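Local coordinates for protein pyruvate kinase (Cryptosporidium parvum, PDB 4DRS) that probably catalyses the last step of glycolysis, in which phosphate passes from phosphoenolpyruvate to ADP to give pyruvate and ATP, at residues Ala234-Gln239 and Ile268-Asn273; Lys322-Ala327 and Asp354-Val359; Cys151-Leu156 and Cys206-Pro211; Asn279-Cys284 and Ile314-Val319; Lys68-Ala73 and Ser102-Met107. All coordinates share one frame; numbering follows the deposited sequence.

Interactions 1, 2 and 5 are buried pairings of neighbouring parallel strands in the central eight-stranded barrel. Each spans one beta-alpha-beta unit. Interactions 2 and 5 rest mainly on backbone bonds and small apolar contacts, and interaction 2 adds a pair of buried hydroxyls. Interaction 1 runs past its strands into loops and gains charged and amide groups. Interaction 4 belongs to the helical layer outside the barrel. It touches interaction 1 through Asn279 and Ile283, and interaction 2 through Lys322, which follows helix 306-320. Interaction 3 stands apart, its centre about 26 Å from the centre of the chain. It is a surface contact between two loops, with one cross-segment hydrogen bond and apolar packing around a tyrosine.

Interaction 1 of 5, residues Ala234-Gln239 and Ile268-Asn273; sequences ALSFVQ and ISKIEN
The side chain of Glu272 lies across one face of the Phe237 ring. Glu272 CB sits 4.0 Å from the Phe237 ring centroid and 14° off the ring normal, a CH-pi contact. The two side chains cross at about a right angle, and the carboxylate plane is turned 37° from the ring. Asn273 comes to the ring's edge instead, with ND2 3.8 Å from Phe237 CD1. Asn273 ND2 also donates to Gln239 OE1 at 2.8 Å, in the plane of the acceptor amide and on a lone pair. The Gln239 chain is extended beyond CG, which carries OE1 to Asn273. All this sits just past the C-terminal ends of two TIM-barrel strands, the rim that holds the active site in this fold. Strands 232-235 and 266-271 run parallel, and helix 241-252 connects them. Leu235 N bonds to Ile268 O, and Lys270 N to Leu235 O. The Lys270 chain bends at chi3 (65°), and its NZ donates to Ser236 OG at 2.7 Å. Lys270 NZ also forms salt bridges with Asp109 and, at 3.5 Å, with Glu272 OE2. Glu272 OE2 accepts from Phe237 N at 2.8 Å. The Lys270 side chain is about 4 Å from that of Arg74, an ADP-binding residue.

Interaction 2 of 5, residues Lys322-Ala327 and Asp354-Val359; sequences KPVVTA and DGSDCV
Val325 pairs with Cys358 and Thr326 with Val359 in parallel register, with Val325 CA 4.7 Å from Cys358 CA. Val324 O is gripped by two amides in a row, Asp357 N and Cys358 N. On one face of the sheet Val325 CG2 rests 4.0 Å from Cys358 CB. On the other face, where Thr326 points, Ser356 OG stands anti to its backbone N (chi1 -162°), between Thr326 OG1 and Cys358 O. Ser356 OG accepts from Thr326 OG1 at 3.0 Å and donates to Cys358 O at 3.0 Å. Cys358 O also takes Thr326 N, from the opposite face of its plane. This is the beta-alpha-beta unit of barrel strands 324-327 and 358-361, linked by helix 342-354. Water 2 joins Lys322 O to Asp357 OD1, which also forms a salt bridge with Arg445. The chain of hydroxyls thus points one way, from Thr326 through Ser356 to Cys358 O, and gives these buried polar groups partners.

Interaction 3 of 5, residues Cys151-Leu156 and Cys206-Pro211; sequences CSYSLL and CKVHLP
Tyr153 and His209 meet where the B domain, the small sheet domain inserted in the pyruvate kinase barrel, comes close to its return link to the barrel. Tyr153 opens a type I beta turn that ends at Leu156. Residues 206-211 lead from strand 201-202 toward helix 215-226, and His209 is the centre of an inverse gamma turn. Tyr153 CG is anti to the backbone N (chi1 -176°), which sends the ring out toward this link. Tyr153 OH accepts a bond from His209 N at 2.7 Å, with an N-H...O angle of 162°. Ser159 OG is a second partner of the same hydroxyl. The two ring faces are covered differently. On one side lies the tyrosine's own turn, with Leu156 N 3.5 Å above the Tyr153 ring plane. On the opposite side Val208 CG1 reaches in near the rim, 4.1 Å from Tyr153 CZ. Leu210 slides past the ring in the opposite direction, with CG 3.9 Å from Tyr153 CE1. The Tyr153 side chain is about 8 Å from that of Arg116, which binds ADP, and the backbone of Ser152 bonds to Arg116. At the more exposed side Leu155 crosses His209 at about a right angle. There Leu155 CD1 lies 3.8 Å from His209 CB. The imidazole offers its edge to the tyrosine, with His209 CD2 3.7 Å from Tyr153 OH.

Interaction 4 of 5, residues Asn279-Cys284 and Ile314-Val319; sequences NFDSIC and ISKCNV
The Phe280 ring has Cys284 over one face and Cys317 at its edge. Cys284 CB, one turn on in the same helix, lies 3.7 Å above the Phe280 ring plane, toward the rim. Cys317 SG comes in from the other helix, 5.0 Å from the Phe280 ring centroid and 86° off the normal. This is a sulfur-aromatic contact at the edge, with Cys317 SG nearest to Phe280 CZ, at 3.6 Å. The two helices belong to the outer layer of the TIM barrel. The segments 280-284 and 314-319 cross at -41°, with their axes 11.2 Å apart. Phe280 CG is anti to the backbone N (chi1 178°), which turns the ring toward helix 306-320. On the barrel side both Phe280 and Cys317 touch Ile290 of strand 289-293, and Cys317 also touches Val324 of strand 324-327. Lys316 links the buried part to the surface. Lys316 CB lies 3.7 Å from Phe280 CE2, and its extended chain runs past the ring in the opposite direction. Cys26 of the second subunit packs on Lys316. A disulfide between Cys26 and Cys312 of two chains is known for this protein, and Cys312 lies in helix 306-320, as Lys316 does. The chain of Lys316 ends at exposed Asp281, which it crosses at about a right angle. Lys316 NZ forms a salt bridge there, meeting Asp281 OD1 at 2.9 Å on its syn side and Asp281 OD2 more weakly at 3.3 Å.

Interaction 5 of 5, residues Lys68-Ala73 and Ser102-Met107; sequences KGMSVA and STVGIM. With SO4 (sulfate ion), chain D.
Val72 and Gly105 face each other at the tight end of this contact, with Val72 CA and Gly105 CA 4.5 Å apart. Gly105 brings no side chain, and the two backbones lie close. Gly105 N donates to Ser71 O at 3.0 Å, and Ala73 N to Gly105 O. Met107 N continues the series to Ala73 O at 2.8 Å. Val72 CG1 is anti to the backbone N (chi1 176°) and meets Met107 CB at 3.9 Å. The Met107 side chain is about 4 Å from that of Arg74, which binds ADP. These are neighbouring parallel strands of the TIM barrel, 72-76 and 105-109. Helix 82-97 connects them in a beta-alpha-beta unit, and Ala73 and Ile106 both touch Ile92 of that helix. Toward the strand starts the contact thins. Met70 reaches Val104 with its tip alone, Met70 CE 4.3 Å from Val104 CG1. Ser71 CB points away from residues 102-107, and Ser71 OG bonds to Gln47. Ser102 and Thr103 are partly exposed, and a sulfate ion, probably from the crystallisation liquor, sits beside them. Thr103 N donates to sulfate O3 at 3.0 Å, with an N-H...O angle of 164°. Lys464, Lys470 and Thr471 hold the same ion. Thr103 OG1 also bonds to Thr471 OG1, which ties this end of the barrel to the C-terminal alpha/beta domain.

Interaction 1 of 5, residues Ala234-Gln239 and Ile268-Asn273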
# COMPACT_ATOMS: atom_id res chain seq x y z
N ALA A 234 -12.05 -26.32 -28.97
CA ALA A 234 -10.74 -25.68 -28.98
C ALA A 234 -10.39 -25.39 -30.43
O ALA A 234 -10.08 -26.30 -31.21
CB ALA A 234 -9.69 -26.58 -28.33
N LEU A 235 -10.48 -24.12 -30.79
CA LEU A 235 -10.32 -23.69 -32.17
C LEU A 235 -8.84 -23.44 -32.47
O LEU A 235 -8.24 -22.50 -31.94
CB LEU A 235 -11.16 -22.43 -32.40
CG LEU A 235 -11.88 -22.19 -33.72
CD1 LEU A 235 -12.83 -23.34 -34.05
CD2 LEU A 235 -12.64 -20.87 -33.64
N SER A 236 -8.25 -24.30 -33.30
CA SER A 236 -6.82 -24.22 -33.61
C SER A 236 -6.45 -23.04 -34.51
O SER A 236 -7.18 -22.72 -35.45
CB SER A 236 -6.31 -25.52 -34.24
OG SER A 236 -6.39 -26.60 -33.33
N PHE A 237 -5.31 -22.42 -34.21
CA PHE A 237 -4.73 -21.33 -35.02
C PHE A 237 -5.66 -20.14 -35.28
O PHE A 237 -5.70 -19.63 -36.40
CB PHE A 237 -4.17 -21.86 -36.35
CG PHE A 237 -2.88 -22.61 -36.22
CD1 PHE A 237 -1.65 -21.95 -36.32
CD2 PHE A 237 -2.88 -23.99 -35.99
CE1 PHE A 237 -0.46 -22.65 -36.20
CE2 PHE A 237 -1.69 -24.69 -35.86
CZ PHE A 237 -0.48 -24.01 -35.96
N VAL A 238 -6.39 -19.70 -34.27
CA VAL A 238 -7.20 -18.48 -34.39
C VAL A 238 -6.27 -17.29 -34.56
O VAL A 238 -5.23 -17.20 -33.90
CB VAL A 238 -8.12 -18.29 -33.16
CG1 VAL A 238 -8.86 -16.96 -33.22
CG2 VAL A 238 -9.12 -19.44 -33.09
N GLN A 239 -6.64 -16.38 -35.46
CA GLN A 239 -5.76 -15.26 -35.82
C GLN A 239 -6.41 -13.88 -35.67
O GLN A 239 -5.71 -12.87 -35.61
CB GLN A 239 -5.23 -15.44 -37.23
CG GLN A 239 -4.30 -16.64 -37.36
CD GLN A 239 -3.77 -16.85 -38.77
OE1 GLN A 239 -2.76 -17.54 -38.96
NE2 GLN A 239 -4.44 -16.28 -39.77
N ILE A 268 -13.10 -21.94 -27.27
CA ILE A 268 -11.81 -21.68 -26.67
C ILE A 268 -10.81 -21.48 -27.80
O ILE A 268 -10.50 -22.41 -28.54
CB ILE A 268 -11.39 -22.83 -25.72
CG1 ILE A 268 -12.44 -22.97 -24.61
CG2 ILE A 268 -10.00 -22.59 -25.13
CD1 ILE A 268 -12.30 -24.22 -23.78
N SER A 269 -10.33 -20.25 -27.96
CA SER A 269 -9.43 -19.94 -29.06
C SER A 269 -7.99 -20.23 -28.67
O SER A 269 -7.53 -19.84 -27.60
CB SER A 269 -9.59 -18.48 -29.48
OG SER A 269 -10.88 -18.27 -30.03
N LYS A 270 -7.29 -20.94 -29.56
CA LYS A 270 -5.90 -21.30 -29.36
C LYS A 270 -5.00 -20.29 -30.05
O LYS A 270 -5.05 -20.12 -31.27
CB LYS A 270 -5.63 -22.70 -29.91
CG LYS A 270 -6.34 -23.81 -29.14
CD LYS A 270 -6.36 -25.12 -29.92
CE LYS A 270 -4.97 -25.68 -30.13
NZ LYS A 270 -5.02 -26.89 -30.99
N ILE A 271 -4.19 -19.61 -29.24
CA ILE A 271 -3.18 -18.70 -29.74
C ILE A 271 -1.93 -19.53 -30.01
O ILE A 271 -1.27 -20.01 -29.08
CB ILE A 271 -2.90 -17.56 -28.74
CG1 ILE A 271 -4.21 -16.89 -28.30
CG2 ILE A 271 -1.91 -16.55 -29.33
CD1 ILE A 271 -5.08 -16.35 -29.42
N GLU A 272 -1.62 -19.72 -31.29
CA GLU A 272 -0.57 -20.65 -31.72
C GLU A 272 0.42 -20.00 -32.68
O GLU A 272 1.32 -20.68 -33.19
CB GLU A 272 -1.20 -21.86 -32.41
CG GLU A 272 -2.03 -22.76 -31.52
CD GLU A 272 -2.47 -24.02 -32.23
OE1 GLU A 272 -1.65 -24.96 -32.37
OE2 GLU A 272 -3.65 -24.07 -32.65
N ASN A 273 0.26 -18.71 -32.95
CA ASN A 273 1.17 -17.99 -33.84
C ASN A 273 1.18 -16.49 -33.60
O ASN A 273 0.40 -15.97 -32.79
CB ASN A 273 0.89 -18.33 -35.32
CG ASN A 273 -0.46 -17.83 -35.81
OD1 ASN A 273 -1.15 -17.05 -35.15
ND2 ASN A 273 -0.83 -18.28 -37.00
O HOH W 1 -2.97 -18.58 -33.36

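Interaction 2 of 5, residues Lys322-Ala327 and Asp354-Val359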
# COMPACT_ATOMS: atom_id res chain seq x y z
N LYS A 322 -11.81 -14.28 -18.29
CA LYS A 322 -11.96 -15.37 -19.25
C LYS A 322 -11.02 -16.51 -18.85
O LYS A 322 -9.84 -16.26 -18.60
CB LYS A 322 -11.63 -14.90 -20.68
CG LYS A 322 -12.56 -13.86 -21.27
CD LYS A 322 -13.86 -14.46 -21.76
CE LYS A 322 -14.82 -13.39 -22.25
NZ LYS A 322 -14.39 -12.82 -23.55
N PRO A 323 -11.54 -17.75 -18.80
CA PRO A 323 -10.68 -18.89 -18.44
C PRO A 323 -9.52 -19.03 -19.42
O PRO A 323 -9.70 -18.85 -20.63
CB PRO A 323 -11.61 -20.10 -18.56
CG PRO A 323 -13.00 -19.55 -18.61
CD PRO A 323 -12.90 -18.16 -19.17
N VAL A 324 -8.33 -19.33 -18.91
CA VAL A 324 -7.14 -19.52 -19.74
C VAL A 324 -6.49 -20.88 -19.48
O VAL A 324 -6.28 -21.28 -18.33
CB VAL A 324 -6.12 -18.37 -19.61
CG1 VAL A 324 -5.57 -18.27 -18.19
CG2 VAL A 324 -4.99 -18.52 -20.62
N VAL A 325 -6.16 -21.57 -20.57
CA VAL A 325 -5.58 -22.90 -20.52
C VAL A 325 -4.11 -22.83 -20.96
O VAL A 325 -3.81 -22.38 -22.06
CB VAL A 325 -6.35 -23.88 -21.43
CG1 VAL A 325 -5.75 -25.28 -21.35
CG2 VAL A 325 -7.83 -23.89 -21.09
N THR A 326 -3.22 -23.28 -20.08
CA THR A 326 -1.80 -23.46 -20.41
C THR A 326 -1.55 -24.89 -20.88
O THR A 326 -1.87 -25.85 -20.18
CB THR A 326 -0.91 -23.11 -19.22
OG1 THR A 326 -0.99 -21.71 -18.97
CG2 THR A 326 0.56 -23.48 -19.49
N ALA A 327 -0.96 -25.03 -22.06
CA ALA A 327 -0.83 -26.33 -22.71
C ALA A 327 0.33 -26.35 -23.69
O ALA A 327 0.13 -26.24 -24.90
CB ALA A 327 -2.11 -26.67 -23.45
N ASP A 354 1.13 -17.94 -12.44
CA ASP A 354 0.88 -16.87 -13.40
C ASP A 354 -0.61 -16.53 -13.48
O ASP A 354 -0.97 -15.44 -13.91
CB ASP A 354 1.42 -17.25 -14.79
CG ASP A 354 2.95 -17.28 -14.84
OD1 ASP A 354 3.62 -16.84 -13.88
OD2 ASP A 354 3.50 -17.76 -15.86
N GLY A 355 -1.46 -17.47 -13.07
CA GLY A 355 -2.90 -17.24 -13.01
C GLY A 355 -3.72 -18.14 -13.92
O GLY A 355 -4.90 -17.88 -14.17
N SER A 356 -3.10 -19.21 -14.41
CA SER A 356 -3.77 -20.15 -15.31
C SER A 356 -4.95 -20.88 -14.66
O SER A 356 -4.86 -21.34 -13.52
CB SER A 356 -2.75 -21.16 -15.83
OG SER A 356 -3.23 -21.80 -16.99
N ASP A 357 -6.05 -20.98 -15.39
CA ASP A 357 -7.25 -21.69 -14.92
C ASP A 357 -7.12 -23.21 -15.06
O ASP A 357 -7.54 -23.94 -14.16
CB ASP A 357 -8.51 -21.20 -15.65
CG ASP A 357 -9.03 -19.89 -15.09
OD1 ASP A 357 -8.45 -18.83 -15.42
OD2 ASP A 357 -10.02 -19.91 -14.33
N CYS A 358 -6.58 -23.66 -16.18
CA CYS A 358 -6.37 -25.09 -16.44
C CYS A 358 -4.98 -25.34 -16.96
O CYS A 358 -4.37 -24.47 -17.59
CB CYS A 358 -7.34 -25.64 -17.48
SG CYS A 358 -9.02 -25.02 -17.39
N VAL A 359 -4.51 -26.55 -16.72
CA VAL A 359 -3.31 -27.06 -17.36
C VAL A 359 -3.71 -28.26 -18.21
O VAL A 359 -4.65 -28.99 -17.86
CB VAL A 359 -2.21 -27.42 -16.34
CG1 VAL A 359 -1.68 -26.16 -15.68
CG2 VAL A 359 -2.73 -28.39 -15.28
O HOH W 2 -8.31 -16.22 -16.40

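Interaction 3 of 5, residues Cys151-Leu156 and Cys206-Pro211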
# COMPACT_ATOMS: atom_id res chain seq x y z
N CYS A 151 2.11 -34.78 -49.67
CA CYS A 151 1.75 -33.55 -48.96
C CYS A 151 0.24 -33.30 -49.06
O CYS A 151 -0.36 -33.50 -50.13
CB CYS A 151 2.53 -32.37 -49.55
SG CYS A 151 2.24 -30.76 -48.77
N SER A 152 -0.36 -32.87 -47.96
CA SER A 152 -1.80 -32.62 -47.90
C SER A 152 -2.20 -31.27 -48.50
O SER A 152 -3.36 -31.07 -48.86
CB SER A 152 -2.29 -32.71 -46.46
OG SER A 152 -1.60 -31.78 -45.64
N TYR A 153 -1.23 -30.37 -48.61
CA TYR A 153 -1.47 -29.00 -49.06
C TYR A 153 -1.30 -28.89 -50.58
O TYR A 153 -0.17 -28.83 -51.09
CB TYR A 153 -0.53 -28.06 -48.29
CG TYR A 153 -0.68 -26.57 -48.56
CD1 TYR A 153 -1.94 -25.96 -48.56
CD2 TYR A 153 0.44 -25.77 -48.76
CE1 TYR A 153 -2.06 -24.60 -48.79
CE2 TYR A 153 0.33 -24.41 -48.98
CZ TYR A 153 -0.92 -23.83 -49.00
OH TYR A 153 -1.03 -22.48 -49.23
N SER A 154 -2.41 -28.88 -51.31
CA SER A 154 -2.39 -28.90 -52.78
C SER A 154 -1.92 -27.58 -53.39
O SER A 154 -1.51 -27.54 -54.56
CB SER A 154 -3.75 -29.30 -53.35
OG SER A 154 -4.70 -28.25 -53.21
N LEU A 155 -1.97 -26.51 -52.60
CA LEU A 155 -1.48 -25.19 -53.02
C LEU A 155 -0.01 -24.96 -52.66
O LEU A 155 0.47 -23.82 -52.70
CB LEU A 155 -2.36 -24.08 -52.44
CG LEU A 155 -3.67 -23.71 -53.14
CD1 LEU A 155 -4.54 -22.86 -52.23
CD2 LEU A 155 -3.42 -22.99 -54.46
N LEU A 156 0.70 -26.04 -52.33
CA LEU A 156 2.13 -25.96 -52.00
C LEU A 156 3.00 -25.33 -53.09
O LEU A 156 3.82 -24.45 -52.78
CB LEU A 156 2.69 -27.34 -51.59
CG LEU A 156 4.18 -27.42 -51.23
CD1 LEU A 156 4.51 -26.60 -49.99
CD2 LEU A 156 4.60 -28.87 -51.03
N CYS A 206 6.29 -17.81 -45.49
CA CYS A 206 5.33 -18.04 -46.56
C CYS A 206 3.90 -18.03 -46.03
O CYS A 206 3.62 -18.54 -44.94
CB CYS A 206 5.62 -19.37 -47.27
SG CYS A 206 7.26 -19.50 -48.03
N LYS A 207 3.00 -17.43 -46.80
CA LYS A 207 1.58 -17.41 -46.47
C LYS A 207 0.95 -18.75 -46.85
O LYS A 207 1.04 -19.19 -47.99
CB LYS A 207 0.87 -16.24 -47.18
CG LYS A 207 -0.63 -16.13 -46.95
CD LYS A 207 -0.98 -15.80 -45.50
CE LYS A 207 -2.45 -15.42 -45.33
NZ LYS A 207 -3.39 -16.56 -45.57
N VAL A 208 0.34 -19.39 -45.86
CA VAL A 208 -0.37 -20.65 -46.07
C VAL A 208 -1.82 -20.34 -46.42
O VAL A 208 -2.55 -19.73 -45.63
CB VAL A 208 -0.30 -21.56 -44.82
CG1 VAL A 208 -1.10 -22.84 -45.04
CG2 VAL A 208 1.15 -21.89 -44.49
N HIS A 209 -2.25 -20.75 -47.61
CA HIS A 209 -3.59 -20.44 -48.10
C HIS A 209 -4.61 -21.48 -47.68
O HIS A 209 -5.22 -22.15 -48.51
CB HIS A 209 -3.59 -20.21 -49.61
CG HIS A 209 -2.67 -19.09 -50.05
ND1 HIS A 209 -3.01 -17.79 -49.93
CD2 HIS A 209 -1.40 -19.12 -50.61
CE1 HIS A 209 -2.00 -17.03 -50.40
NE2 HIS A 209 -1.01 -17.84 -50.81
N LEU A 210 -4.78 -21.61 -46.36
CA LEU A 210 -5.80 -22.48 -45.79
C LEU A 210 -6.74 -21.69 -44.88
O LEU A 210 -6.30 -20.73 -44.23
CB LEU A 210 -5.15 -23.64 -45.01
CG LEU A 210 -4.47 -24.78 -45.79
CD1 LEU A 210 -3.77 -25.73 -44.83
CD2 LEU A 210 -5.45 -25.54 -46.68
N PRO A 211 -8.02 -22.07 -44.82
CA PRO A 211 -8.93 -21.40 -43.89
C PRO A 211 -8.67 -21.83 -42.44
O PRO A 211 -8.15 -22.92 -42.20
CB PRO A 211 -10.32 -21.86 -44.33
CG PRO A 211 -10.12 -22.88 -45.40
CD PRO A 211 -8.67 -23.22 -45.48

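Interaction 4 of 5, residues Asn279-Cys284 and Ile314-Val319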
# COMPACT_ATOMS: atom_id res chain seq x y z
N ASN A 279 -3.28 -9.99 -32.48
CA ASN A 279 -4.72 -9.74 -32.37
C ASN A 279 -5.37 -10.30 -31.10
O ASN A 279 -6.59 -10.42 -31.03
CB ASN A 279 -5.44 -10.27 -33.61
CG ASN A 279 -5.10 -9.49 -34.85
OD1 ASN A 279 -5.34 -8.29 -34.94
ND2 ASN A 279 -4.52 -10.17 -35.83
N PHE A 280 -4.54 -10.60 -30.09
CA PHE A 280 -5.01 -11.26 -28.88
C PHE A 280 -6.25 -10.61 -28.27
O PHE A 280 -7.23 -11.30 -28.01
CB PHE A 280 -3.90 -11.37 -27.82
CG PHE A 280 -4.37 -12.00 -26.54
CD1 PHE A 280 -4.52 -13.38 -26.45
CD2 PHE A 280 -4.71 -11.22 -25.45
CE1 PHE A 280 -4.97 -13.97 -25.28
CE2 PHE A 280 -5.17 -11.80 -24.28
CZ PHE A 280 -5.30 -13.18 -24.19
N ASP A 281 -6.20 -9.30 -28.04
CA ASP A 281 -7.28 -8.58 -27.37
C ASP A 281 -8.64 -8.82 -28.02
O ASP A 281 -9.61 -9.12 -27.33
CB ASP A 281 -6.98 -7.08 -27.30
CG ASP A 281 -5.84 -6.76 -26.35
OD1 ASP A 281 -5.76 -7.37 -25.26
OD2 ASP A 281 -5.02 -5.89 -26.70
N SER A 282 -8.67 -8.71 -29.34
CA SER A 282 -9.86 -8.97 -30.13
C SER A 282 -10.34 -10.42 -29.96
O SER A 282 -11.52 -10.67 -29.70
CB SER A 282 -9.56 -8.65 -31.60
OG SER A 282 -10.57 -9.13 -32.47
N ILE A 283 -9.41 -11.36 -30.08
CA ILE A 283 -9.71 -12.78 -29.96
C ILE A 283 -10.24 -13.12 -28.56
O ILE A 283 -11.29 -13.76 -28.42
CB ILE A 283 -8.48 -13.64 -30.30
CG1 ILE A 283 -8.06 -13.39 -31.76
CG2 ILE A 283 -8.77 -15.12 -30.07
CD1 ILE A 283 -6.64 -13.80 -32.08
N CYS A 284 -9.52 -12.67 -27.53
CA CYS A 284 -9.90 -12.87 -26.14
C CYS A 284 -11.28 -12.29 -25.84
O CYS A 284 -12.09 -12.92 -25.17
CB CYS A 284 -8.85 -12.25 -25.21
SG CYS A 284 -9.22 -12.38 -23.45
N ILE A 314 -1.94 -14.68 -20.08
CA ILE A 314 -2.58 -15.19 -18.86
C ILE A 314 -3.13 -14.04 -18.01
O ILE A 314 -4.29 -14.09 -17.59
CB ILE A 314 -1.64 -16.11 -18.05
CG1 ILE A 314 -1.38 -17.41 -18.83
CG2 ILE A 314 -2.24 -16.43 -16.69
CD1 ILE A 314 -0.34 -18.32 -18.20
N SER A 315 -2.31 -13.02 -17.76
CA SER A 315 -2.73 -11.85 -16.97
C SER A 315 -3.94 -11.16 -17.58
O SER A 315 -4.88 -10.81 -16.86
CB SER A 315 -1.59 -10.85 -16.84
OG SER A 315 -0.60 -11.33 -15.94
N LYS A 316 -3.91 -10.96 -18.89
CA LYS A 316 -5.02 -10.34 -19.61
C LYS A 316 -6.32 -11.15 -19.50
O LYS A 316 -7.40 -10.57 -19.35
CB LYS A 316 -4.66 -10.10 -21.08
CG LYS A 316 -3.64 -8.99 -21.27
CD LYS A 316 -3.35 -8.77 -22.74
CE LYS A 316 -2.76 -7.39 -22.98
NZ LYS A 316 -2.98 -6.96 -24.39
N CYS A 317 -6.21 -12.48 -19.55
CA CYS A 317 -7.37 -13.35 -19.35
C CYS A 317 -7.91 -13.27 -17.93
O CYS A 317 -9.12 -13.30 -17.72
CB CYS A 317 -7.05 -14.80 -19.71
SG CYS A 317 -6.78 -15.08 -21.47
N ASN A 318 -7.00 -13.16 -16.95
CA ASN A 318 -7.39 -12.99 -15.55
C ASN A 318 -8.19 -11.70 -15.34
O ASN A 318 -9.23 -11.71 -14.67
CB ASN A 318 -6.16 -12.99 -14.63
CG ASN A 318 -5.49 -14.36 -14.52
OD1 ASN A 318 -4.45 -14.49 -13.87
ND2 ASN A 318 -6.07 -15.39 -15.14
N VAL A 319 -7.71 -10.60 -15.92
CA VAL A 319 -8.37 -9.29 -15.82
C VAL A 319 -9.73 -9.30 -16.53
O VAL A 319 -10.70 -8.71 -16.03
CB VAL A 319 -7.47 -8.16 -16.39
CG1 VAL A 319 -8.24 -6.85 -16.53
CG2 VAL A 319 -6.24 -7.95 -15.51

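Interaction 5 of 5, residues Lys68-Ala73 and Ser102-Met107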
# COMPACT_ATOMS: atom_id res chain seq x y z
N LYS A 68 -7.24 -39.57 -10.86
CA LYS A 68 -5.98 -38.85 -10.75
C LYS A 68 -6.18 -37.34 -10.85
O LYS A 68 -5.30 -36.57 -10.44
CB LYS A 68 -4.98 -39.32 -11.82
CG LYS A 68 -4.76 -40.83 -11.91
CD LYS A 68 -4.03 -41.39 -10.70
CE LYS A 68 -3.91 -42.91 -10.79
NZ LYS A 68 -3.39 -43.50 -9.53
N GLY A 69 -7.31 -36.91 -11.40
CA GLY A 69 -7.65 -35.48 -11.42
C GLY A 69 -8.15 -34.86 -12.71
O GLY A 69 -8.27 -33.64 -12.79
N MET A 70 -8.47 -35.68 -13.71
CA MET A 70 -8.95 -35.15 -15.00
C MET A 70 -10.29 -34.42 -14.85
O MET A 70 -11.25 -35.00 -14.34
CB MET A 70 -9.06 -36.25 -16.07
CG MET A 70 -9.60 -35.76 -17.41
SD MET A 70 -9.78 -37.03 -18.68
CE MET A 70 -11.04 -38.08 -17.95
N SER A 71 -10.32 -33.16 -15.27
CA SER A 71 -11.56 -32.37 -15.27
C SER A 71 -12.22 -32.44 -16.64
O SER A 71 -13.45 -32.53 -16.74
CB SER A 71 -11.27 -30.90 -14.95
OG SER A 71 -10.57 -30.75 -13.73
N VAL A 72 -11.40 -32.37 -17.68
CA VAL A 72 -11.86 -32.31 -19.07
C VAL A 72 -11.08 -33.31 -19.91
O VAL A 72 -9.86 -33.41 -19.81
CB VAL A 72 -11.67 -30.89 -19.66
CG1 VAL A 72 -12.06 -30.85 -21.13
CG2 VAL A 72 -12.47 -29.85 -18.88
N ALA A 73 -11.80 -34.06 -20.75
CA ALA A 73 -11.18 -34.94 -21.73
C ALA A 73 -11.14 -34.25 -23.10
O ALA A 73 -12.16 -33.72 -23.56
CB ALA A 73 -11.91 -36.27 -21.81
N SER A 102 -18.29 -37.06 -9.78
CA SER A 102 -17.42 -36.27 -10.64
C SER A 102 -18.19 -35.76 -11.85
O SER A 102 -19.16 -36.38 -12.28
CB SER A 102 -16.20 -37.08 -11.09
OG SER A 102 -15.25 -37.17 -10.04
N THR A 103 -17.74 -34.63 -12.38
CA THR A 103 -18.27 -34.08 -13.62
C THR A 103 -17.10 -33.99 -14.59
O THR A 103 -16.04 -33.46 -14.25
CB THR A 103 -18.90 -32.69 -13.40
OG1 THR A 103 -19.87 -32.76 -12.34
CG2 THR A 103 -19.60 -32.20 -14.66
N VAL A 104 -17.28 -34.53 -15.79
CA VAL A 104 -16.24 -34.50 -16.82
C VAL A 104 -16.73 -33.72 -18.03
O VAL A 104 -17.77 -34.05 -18.61
CB VAL A 104 -15.80 -35.92 -17.24
CG1 VAL A 104 -14.71 -35.87 -18.30
CG2 VAL A 104 -15.32 -36.72 -16.03
N GLY A 105 -15.99 -32.68 -18.42
CA GLY A 105 -16.29 -31.96 -19.65
C GLY A 105 -15.58 -32.61 -20.82
O GLY A 105 -14.55 -33.27 -20.65
N ILE A 106 -16.14 -32.44 -22.02
CA ILE A 106 -15.53 -33.00 -23.23
C ILE A 106 -15.23 -31.91 -24.24
O ILE A 106 -16.10 -31.10 -24.58
CB ILE A 106 -16.38 -34.14 -23.85
CG1 ILE A 106 -16.74 -35.18 -22.78
CG2 ILE A 106 -15.62 -34.81 -24.98
CD1 ILE A 106 -17.74 -36.22 -23.22
N MET A 107 -13.98 -31.90 -24.72
CA MET A 107 -13.45 -30.86 -25.61
C MET A 107 -13.06 -31.45 -26.97
O MET A 107 -12.32 -32.44 -27.05
CB MET A 107 -12.23 -30.20 -24.95
CG MET A 107 -11.39 -29.31 -25.87
SD MET A 107 -9.90 -28.65 -25.08
CE MET A 107 -10.58 -27.33 -24.06
S SO4 D . -16.35 -32.03 -9.60
O1 SO4 D . -17.25 -32.63 -8.58
O2 SO4 D . -15.15 -31.47 -8.95
O3 SO4 D . -15.94 -33.11 -10.53
O4 SO4 D . -17.08 -30.96 -10.32